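Local coordinates for protein diaminopimelate decarboxylase (Phaeodactylum tricornutum, PDB 7JPJ) that probably decarboxylates diaminopimelate to lysine as a dimeric enzyme that depends on pyridoxal 5'-phosphate, at residues A[35-40]-A[286-291]; A[42-47]-A[282-287]; A[179-184]-A[221-226]. All coordinates share one frame; numbering follows the deposited sequence.

Interactions 1 and 2 touch, share Ala286 and Met287, and lie on two successive parts of helix 34-45, their centres 9 Å apart. In interaction 1 the helix meets the turn that leads into strand 289-300; in interaction 2 it meets helix 282-285. The partner segments come some 240 residues later, so both contacts tie an early helix to the region where the chain passes from the parallel barrel sheet into the mixed sheet of the second domain. Interaction 3 joins helix 178-182 to the C-terminal part of helix 210-222, about 31 and 38 Å from interactions 2 and 1, centre to centre. A contact between segments 37 residues apart, it is nested in the loop the others close.

Interaction 1. Residues A[35-40]-A[286-291]; sequences DKLEEA and AMAGAL
Lys36 lays the carbon part of its side chain along the turn that holds Met287 and Ala288. Its CB starts the contact, 3.6 Å from Ala288 CA and close to the methyl group as well. The next carbon, CG, sits 3.7 Å from the carbonyl O of Met287, and CD stays near that oxygen while also approaching Met287 CB at 4.4 Å. The chain can follow the turn because it bends at its second torsion (chi2 -76°) and runs extended afterwards. CE then carries the amine past the turn, and NZ ends 3.7 Å from Glu39 OE1, a long ion pair within the same helix. A lysine suits this partly exposed position, since its base can pack while its amine turns to Glu39 of its own helix.

Next to it, Leu37 CD2 touches Ala288 CB at 3.7 Å. The same leucine also packs on Ile67, Tyr70 and Phe71 of helix 65-73, so a branched apolar residue fits the inner side of helix 34-45. Ala288 stands third in a type I beta turn from Ala286 to Gly289, and its small methyl allows the helix backbone to come close. Ser33 is hydrogen-bonded through its backbone to Ala288 and through OG to Lys36 N. With no hydrogen bond between them, helix and turn are held by van der Waals contact, carbon on carbon and carbon on the Met287 carbonyl, with Ser33 as a polar bridge.

Interaction 2. Residues A[42-47]-A[282-287]; sequences DACLAF and TYLVAM. With SO4 (sulfate ion), chain D.
Cys44 pushes its sulfur into the notch between two neighbouring side chains of helix 282-285. Tyr283 forms one wall, its CD2 lying 3.8 Å from Cys44 SG, and Leu284 forms the other, with CD2 at 4.0 Å from the same sulfur. The approach to the ring is oblique: SG is 5.0 Å from the centroid of the Tyr283 ring and 67° off its normal, which makes a sulfur-aromatic contact. Beside this bump Ala43 offers a smaller one, its CB standing 4.4 Å from Tyr283 CE2. Alanine's single methyl abuts the ring edge near its plane.

The two helices belong to the alpha/beta barrel of the pyridoxal-binding domain. Helix 34-45 precedes strand 53-58, on which Cys44 rests through Val55, and helix 282-285 follows strand 275-278. Leu252 of helix 252-270 packs against both Cys44 and Tyr283.

Tyr283 reaches across because its CG is anti to the backbone N (chi1 -154°), and its hydroxyl is then hydrogen-bonded to the carbonyl of Thr250. At the start of the same helix, Thr282 binds a sulfate, probably from the crystallisation liquor, twice, through OG1 to O1 at 2.8 Å and through the backbone N to O3 at 3.1 Å. Gly238 N, Gly281 N and Tyr395 OH are also hydrogen-bonded to it, an arrangement consistent with the cofactor phosphate site of the family, where the positive end of a short helix would favour an anion.

Interaction 3. Residues A[179-184]-A[221-226]; sequences ELVTDG and LSFCKV
A small, wholly apolar contact between Val181 and the pair Phe223 and Val226 joins two helical parts on the outside of the barrel, about 29 Å from the centre of the chain. Helix 178-182 follows the short strand 176-177, while segment 221-226 lies at the C-terminal part of helix 210-222, ahead of strand 232-234. One methyl group carries the contact. Val181 CG1 lies 4.0 Å from Val226 CG1 and 4.2 Å from Phe223 CD1, so it is held between a second methyl and the aromatic ring. It approaches the ring obliquely.

The torsions explain the meeting. In Val181 CG1 is anti to the backbone N (chi1 -179°), and Val226 holds its own CG1 in the same way, so each valine sends one branch across. Ser222 OG stands 4.1 Å above one face of the Phe223 ring, offset toward the rim, and Phe223 also touches Pro148. Valine suits these positions, being compact and stiff, and the longer phenylalanine can reach Val181 from a CB that does not face it. Val181 also packs on Val186 of helix 185-192. This helix begins just after Gly184, whose positive phi (99°) lets the chain turn between the two helices.

Lys225 NZ makes a salt bridge with Glu270, but no polar atom takes part in the contacts of Val181 with Phe223 and Val226. The join therefore rests on loose van der Waals contact and on keeping these carbons from water, with no hydrogen bond between the segments to fix its direction.

Interaction 1. Residues A[35-40]-A[286-291]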
loop_
_atom_site.group_PDB
_atom_site.type_symbol
_atom_site.label_atom_id
_atom_site.label_comp_id
_atom_site.label_asym_id
_atom_site.label_seq_id
_atom_site.Cartn_x
_atom_site.Cartn_y
_atom_site.Cartn_z
ATOM N N ASP A 35 24.620 -12.166 -6.416
ATOM C CA ASP A 35 25.404 -12.723 -5.318
ATOM C C ASP A 35 24.532 -13.003 -4.100
ATOM O O ASP A 35 24.617 -14.078 -3.496
ATOM C CB ASP A 35 26.536 -11.766 -4.949
ATOM C CG ASP A 35 27.866 -12.180 -5.540
ATOM O OD1 ASP A 35 28.238 -13.364 -5.398
ATOM O OD2 ASP A 35 28.542 -11.319 -6.145
ATOM N N LYS A 36 23.686 -12.040 -3.721
ATOM C CA LYS A 36 22.837 -12.212 -2.547
ATOM C C LYS A 36 21.723 -13.225 -2.792
ATOM O O LYS A 36 21.238 -13.851 -1.842
ATOM C CB LYS A 36 22.254 -10.865 -2.122
ATOM C CG LYS A 36 23.172 -10.048 -1.225
ATOM C CD LYS A 36 23.181 -10.607 0.187
ATOM C CE LYS A 36 24.212 -9.918 1.056
ATOM N NZ LYS A 36 24.134 -10.383 2.469
ATOM N N LEU A 37 21.300 -13.399 -4.046
ATOM C CA LEU A 37 20.313 -14.431 -4.347
ATOM C C LEU A 37 20.917 -15.826 -4.247
ATOM O O LEU A 37 20.226 -16.773 -3.851
ATOM C CB LEU A 37 19.724 -14.213 -5.740
ATOM C CG LEU A 37 18.755 -13.045 -5.929
ATOM C CD1 LEU A 37 18.528 -12.795 -7.407
ATOM C CD2 LEU A 37 17.435 -13.308 -5.217
ATOM N N GLU A 38 22.198 -15.969 -4.596
ATOM C CA GLU A 38 22.841 -17.278 -4.555
ATOM C C GLU A 38 23.053 -17.751 -3.122
ATOM O O GLU A 38 22.901 -18.942 -2.828
ATOM C CB GLU A 38 24.171 -17.228 -5.306
ATOM C CG GLU A 38 24.625 -18.570 -5.837
ATOM C CD GLU A 38 26.057 -18.548 -6.332
ATOM O OE1 GLU A 38 26.967 -18.306 -5.511
ATOM O OE2 GLU A 38 26.273 -18.779 -7.539
ATOM N N GLU A 39 23.417 -16.834 -2.222
ATOM C CA GLU A 39 23.596 -17.197 -0.818
ATOM C C GLU A 39 22.302 -17.717 -0.209
ATOM O O GLU A 39 22.308 -18.717 0.516
ATOM C CB GLU A 39 24.109 -15.995 -0.027
ATOM C CG GLU A 39 25.329 -15.320 -0.630
ATOM C CD GLU A 39 25.775 -14.105 0.169
ATOM O OE1 GLU A 39 25.054 -13.721 1.120
ATOM O OE2 GLU A 39 26.850 -13.546 -0.144
ATOM N N ALA A 40 21.181 -17.048 -0.488
ATOM C CA ALA A 40 19.908 -17.475 0.082
ATOM C C ALA A 40 19.437 -18.782 -0.541
ATOM O O ALA A 40 18.933 -19.665 0.164
ATOM C CB ALA A 40 18.857 -16.383 -0.098
ATOM N N ALA A 286 14.803 -10.936 0.478
ATOM C CA ALA A 286 14.822 -9.722 1.294
ATOM C C ALA A 286 16.136 -8.959 1.180
ATOM O O ALA A 286 16.159 -7.834 0.669
ATOM C CB ALA A 286 14.553 -10.050 2.763
ATOM N N MET A 287 17.232 -9.554 1.653
ATOM C CA MET A 287 18.536 -8.897 1.602
ATOM C C MET A 287 19.109 -8.820 0.196
ATOM O O MET A 287 20.169 -8.213 0.017
ATOM C CB MET A 287 19.532 -9.619 2.513
ATOM C CG MET A 287 19.095 -9.721 3.965
ATOM S SD MET A 287 18.539 -8.168 4.697
ATOM C CE MET A 287 19.935 -7.093 4.371
ATOM N N ALA A 288 18.453 -9.416 -0.794
ATOM C CA ALA A 288 18.950 -9.395 -2.161
ATOM C C ALA A 288 18.510 -8.162 -2.936
ATOM O O ALA A 288 18.977 -7.960 -4.061
ATOM C CB ALA A 288 18.500 -10.654 -2.909
ATOM N N GLY A 289 17.638 -7.339 -2.368
ATOM C CA GLY A 289 17.130 -6.176 -3.064
ATOM C C GLY A 289 17.325 -4.915 -2.249
ATOM O O GLY A 289 17.343 -4.941 -1.020
ATOM N N ALA A 290 17.467 -3.799 -2.960
ATOM C CA ALA A 290 17.726 -2.521 -2.316
ATOM C C ALA A 290 17.100 -1.399 -3.125
ATOM O O ALA A 290 17.199 -1.379 -4.355
ATOM C CB ALA A 290 19.229 -2.269 -2.155
ATOM N N LEU A 291 16.457 -0.466 -2.424
ATOM C CA LEU A 291 15.940 0.742 -3.052
ATOM C C LEU A 291 17.052 1.780 -3.153
ATOM O O LEU A 291 17.724 2.084 -2.162
ATOM C CB LEU A 291 14.760 1.300 -2.256
ATOM C CG LEU A 291 14.237 2.671 -2.696
ATOM C CD1 LEU A 291 13.524 2.582 -4.038
ATOM C CD2 LEU A 291 13.329 3.276 -1.638
#

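Interaction 2. Residues A[42-47]-A[282-287]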
loop_
_atom_site.group_PDB
_atom_site.type_symbol
_atom_site.label_atom_id
_atom_site.label_comp_id
_atom_site.label_asym_id
_atom_site.label_seq_id
_atom_site.Cartn_x
_atom_site.Cartn_y
_atom_site.Cartn_z
ATOM N N ASP A 42 21.284 -21.214 -1.866
ATOM C CA ASP A 42 22.098 -22.305 -1.341
ATOM C C ASP A 42 21.764 -22.596 0.118
ATOM O O ASP A 42 21.711 -23.760 0.527
ATOM C CB ASP A 42 23.581 -21.969 -1.500
ATOM C CG ASP A 42 24.135 -22.392 -2.849
ATOM O OD1 ASP A 42 23.426 -23.107 -3.591
ATOM O OD2 ASP A 42 25.279 -22.000 -3.171
ATOM N N ALA A 43 21.534 -21.550 0.916
ATOM C CA ALA A 43 21.201 -21.755 2.321
ATOM C C ALA A 43 19.884 -22.501 2.483
ATOM O O ALA A 43 19.722 -23.271 3.437
ATOM C CB ALA A 43 21.147 -20.415 3.051
ATOM N N CYS A 44 18.932 -22.290 1.572
ATOM C CA CYS A 44 17.654 -22.987 1.671
ATOM C C CYS A 44 17.745 -24.406 1.128
ATOM O O CYS A 44 17.167 -25.331 1.707
ATOM C CB CYS A 44 16.567 -22.202 0.938
ATOM S SG CYS A 44 16.182 -20.603 1.683
ATOM N N LEU A 45 18.467 -24.600 0.021
ATOM C CA LEU A 45 18.677 -25.941 -0.512
ATOM C C LEU A 45 19.496 -26.822 0.422
ATOM O O LEU A 45 19.535 -28.041 0.220
ATOM C CB LEU A 45 19.360 -25.860 -1.878
ATOM C CG LEU A 45 18.494 -25.327 -3.018
ATOM C CD1 LEU A 45 19.361 -24.859 -4.177
ATOM C CD2 LEU A 45 17.502 -26.380 -3.472
ATOM N N ALA A 46 20.145 -26.239 1.432
ATOM C CA ALA A 46 20.897 -26.981 2.433
ATOM C C ALA A 46 20.096 -27.212 3.710
ATOM O O ALA A 46 20.676 -27.546 4.748
ATOM C CB ALA A 46 22.203 -26.253 2.749
ATOM N N PHE A 47 18.779 -27.033 3.652
ATOM C CA PHE A 47 17.936 -27.221 4.824
ATOM C C PHE A 47 17.979 -28.680 5.268
ATOM O O PHE A 47 17.843 -29.582 4.428
ATOM C CB PHE A 47 16.499 -26.804 4.510
ATOM C CG PHE A 47 15.656 -26.540 5.726
ATOM C CD1 PHE A 47 15.001 -27.577 6.370
ATOM C CD2 PHE A 47 15.505 -25.252 6.215
ATOM C CE1 PHE A 47 14.221 -27.338 7.488
ATOM C CE2 PHE A 47 14.725 -25.005 7.330
ATOM C CZ PHE A 47 14.082 -26.050 7.967
ATOM N N THR A 282 10.501 -14.124 2.322
ATOM C CA THR A 282 11.452 -13.139 2.824
ATOM C C THR A 282 12.879 -13.679 2.792
ATOM O O THR A 282 13.795 -13.015 2.296
ATOM C CB THR A 282 11.061 -12.729 4.244
ATOM O OG1 THR A 282 9.722 -12.220 4.243
ATOM C CG2 THR A 282 12.005 -11.665 4.778
ATOM N N TYR A 283 13.080 -14.901 3.293
ATOM C CA TYR A 283 14.429 -15.443 3.442
ATOM C C TYR A 283 15.181 -15.541 2.120
ATOM O O TYR A 283 16.413 -15.604 2.130
ATOM C CB TYR A 283 14.369 -16.822 4.103
ATOM C CG TYR A 283 15.623 -17.197 4.862
ATOM C CD1 TYR A 283 15.767 -16.872 6.205
ATOM C CD2 TYR A 283 16.663 -17.881 4.238
ATOM C CE1 TYR A 283 16.913 -17.216 6.906
ATOM C CE2 TYR A 283 17.811 -18.227 4.930
ATOM C CZ TYR A 283 17.930 -17.894 6.264
ATOM O OH TYR A 283 19.069 -18.237 6.955
ATOM N N LEU A 284 14.479 -15.543 0.990
ATOM C CA LEU A 284 15.140 -15.731 -0.293
ATOM C C LEU A 284 15.504 -14.427 -0.990
ATOM O O LEU A 284 16.504 -14.388 -1.715
ATOM C CB LEU A 284 14.252 -16.564 -1.220
ATOM C CG LEU A 284 14.345 -18.084 -1.100
ATOM C CD1 LEU A 284 13.148 -18.731 -1.764
ATOM C CD2 LEU A 284 15.635 -18.595 -1.723
ATOM N N VAL A 285 14.733 -13.357 -0.790
ATOM C CA VAL A 285 14.864 -12.175 -1.637
ATOM C C VAL A 285 15.036 -10.887 -0.837
ATOM O O VAL A 285 15.373 -9.843 -1.407
ATOM C CB VAL A 285 13.655 -12.051 -2.586
ATOM C CG1 VAL A 285 13.626 -13.205 -3.577
ATOM C CG2 VAL A 285 12.357 -11.986 -1.796
ATOM N N ALA A 286 14.803 -10.936 0.478
ATOM C CA ALA A 286 14.822 -9.722 1.294
ATOM C C ALA A 286 16.136 -8.959 1.180
ATOM O O ALA A 286 16.159 -7.834 0.669
ATOM C CB ALA A 286 14.553 -10.050 2.763
ATOM N N MET A 287 17.232 -9.554 1.653
ATOM C CA MET A 287 18.536 -8.897 1.602
ATOM C C MET A 287 19.109 -8.820 0.196
ATOM O O MET A 287 20.169 -8.213 0.017
ATOM C CB MET A 287 19.532 -9.619 2.513
ATOM C CG MET A 287 19.095 -9.721 3.965
ATOM S SD MET A 287 18.539 -8.168 4.697
ATOM C CE MET A 287 19.935 -7.093 4.371
HETATM S S SO4 D . 7.559 -15.239 4.321
HETATM O O1 SO4 D . 8.154 -14.260 5.227
HETATM O O2 SO4 D . 8.362 -16.461 4.333
HETATM O O3 SO4 D . 7.517 -14.698 2.967
HETATM O O4 SO4 D . 6.196 -15.532 4.758
#

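Interaction 3. Residues A[179-184]-A[221-226]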
loop_
_atom_site.group_PDB
_atom_site.type_symbol
_atom_site.label_atom_id
_atom_site.label_comp_id
_atom_site.label_asym_id
_atom_site.label_seq_id
_atom_site.Cartn_x
_atom_site.Cartn_y
_atom_site.Cartn_z
ATOM N N GLU A 179 -10.462 -28.943 13.729
ATOM C CA GLU A 179 -11.548 -29.766 14.251
ATOM C C GLU A 179 -12.402 -30.349 13.135
ATOM O O GLU A 179 -13.018 -31.402 13.320
ATOM C CB GLU A 179 -12.413 -28.959 15.214
ATOM C CG GLU A 179 -11.640 -28.349 16.368
ATOM C CD GLU A 179 -12.467 -28.248 17.635
ATOM O OE1 GLU A 179 -11.890 -28.409 18.733
ATOM O OE2 GLU A 179 -13.691 -28.005 17.532
ATOM N N LEU A 180 -12.452 -29.687 11.979
ATOM C CA LEU A 180 -13.127 -30.262 10.822
ATOM C C LEU A 180 -12.379 -31.467 10.266
ATOM O O LEU A 180 -12.992 -32.315 9.611
ATOM C CB LEU A 180 -13.302 -29.198 9.735
ATOM C CG LEU A 180 -14.268 -28.065 10.084
ATOM C CD1 LEU A 180 -14.318 -27.030 8.969
ATOM C CD2 LEU A 180 -15.652 -28.625 10.375
ATOM N N VAL A 181 -11.075 -31.565 10.516
ATOM C CA VAL A 181 -10.329 -32.748 10.108
ATOM C C VAL A 181 -10.610 -33.913 11.050
ATOM O O VAL A 181 -10.855 -35.042 10.609
ATOM C CB VAL A 181 -8.821 -32.436 10.034
ATOM C CG1 VAL A 181 -8.048 -33.665 9.586
ATOM C CG2 VAL A 181 -8.562 -31.267 9.096
ATOM N N THR A 182 -10.595 -33.657 12.359
ATOM C CA THR A 182 -10.684 -34.738 13.334
ATOM C C THR A 182 -12.115 -35.183 13.615
ATOM O O THR A 182 -12.307 -36.283 14.144
ATOM C CB THR A 182 -10.012 -34.328 14.647
ATOM O OG1 THR A 182 -10.669 -33.174 15.181
ATOM C CG2 THR A 182 -8.541 -34.009 14.416
ATOM N N ASP A 183 -13.118 -34.371 13.283
ATOM C CA ASP A 183 -14.504 -34.768 13.501
ATOM C C ASP A 183 -15.123 -35.460 12.293
ATOM O O ASP A 183 -16.302 -35.826 12.344
ATOM C CB ASP A 183 -15.359 -33.559 13.920
ATOM C CG ASP A 183 -15.643 -32.591 12.773
ATOM O OD1 ASP A 183 -15.088 -32.756 11.666
ATOM O OD2 ASP A 183 -16.435 -31.645 12.993
ATOM N N GLY A 184 -14.364 -35.639 11.211
ATOM C CA GLY A 184 -14.816 -36.388 10.058
ATOM C C GLY A 184 -15.332 -35.557 8.903
ATOM O O GLY A 184 -15.590 -36.120 7.832
ATOM N N LEU A 221 2.580 -32.820 11.513
ATOM C CA LEU A 221 2.733 -34.207 11.085
ATOM C C LEU A 221 1.606 -35.089 11.607
ATOM O O LEU A 221 1.298 -36.119 10.997
ATOM C CB LEU A 221 4.088 -34.754 11.545
ATOM C CG LEU A 221 5.326 -34.285 10.770
ATOM C CD1 LEU A 221 6.598 -34.570 11.547
ATOM C CD2 LEU A 221 5.390 -34.927 9.393
ATOM N N SER A 222 0.981 -34.708 12.723
ATOM C CA SER A 222 -0.110 -35.513 13.267
ATOM C C SER A 222 -1.305 -35.545 12.328
ATOM O O SER A 222 -2.088 -36.501 12.350
ATOM C CB SER A 222 -0.529 -34.986 14.637
ATOM O OG SER A 222 -0.978 -33.645 14.556
ATOM N N PHE A 223 -1.465 -34.515 11.494
ATOM C CA PHE A 223 -2.512 -34.527 10.484
ATOM C C PHE A 223 -2.169 -35.421 9.301
ATOM O O PHE A 223 -3.073 -35.807 8.552
ATOM C CB PHE A 223 -2.792 -33.101 10.009
ATOM C CG PHE A 223 -3.311 -32.204 11.094
ATOM C CD1 PHE A 223 -4.594 -32.367 11.586
ATOM C CD2 PHE A 223 -2.513 -31.209 11.633
ATOM C CE1 PHE A 223 -5.074 -31.555 12.588
ATOM C CE2 PHE A 223 -2.989 -30.392 12.636
ATOM C CZ PHE A 223 -4.271 -30.565 13.113
ATOM N N CYS A 224 -0.891 -35.765 9.117
ATOM C CA CYS A 224 -0.514 -36.672 8.040
ATOM C C CYS A 224 -0.892 -38.117 8.335
ATOM O O CYS A 224 -0.962 -38.926 7.403
ATOM C CB CYS A 224 0.985 -36.577 7.762
ATOM S SG CYS A 224 1.534 -34.957 7.183
ATOM N N LYS A 225 -1.133 -38.465 9.597
ATOM C CA LYS A 225 -1.593 -39.808 9.922
ATOM C C LYS A 225 -3.104 -39.956 9.793
ATOM O O LYS A 225 -3.608 -41.082 9.865
ATOM C CB LYS A 225 -1.145 -40.201 11.337
ATOM C CG LYS A 225 -2.068 -39.742 12.448
ATOM C CD LYS A 225 -1.526 -40.130 13.817
ATOM C CE LYS A 225 -1.429 -41.640 13.974
ATOM N NZ LYS A 225 -0.865 -42.021 15.301
ATOM N N VAL A 226 -3.831 -38.854 9.600
ATOM C CA VAL A 226 -5.262 -38.949 9.332
ATOM C C VAL A 226 -5.502 -39.469 7.920
ATOM O O VAL A 226 -6.389 -40.300 7.689
ATOM C CB VAL A 226 -5.938 -37.584 9.561
ATOM C CG1 VAL A 226 -7.356 -37.580 9.004
ATOM C CG2 VAL A 226 -5.934 -37.238 11.044
#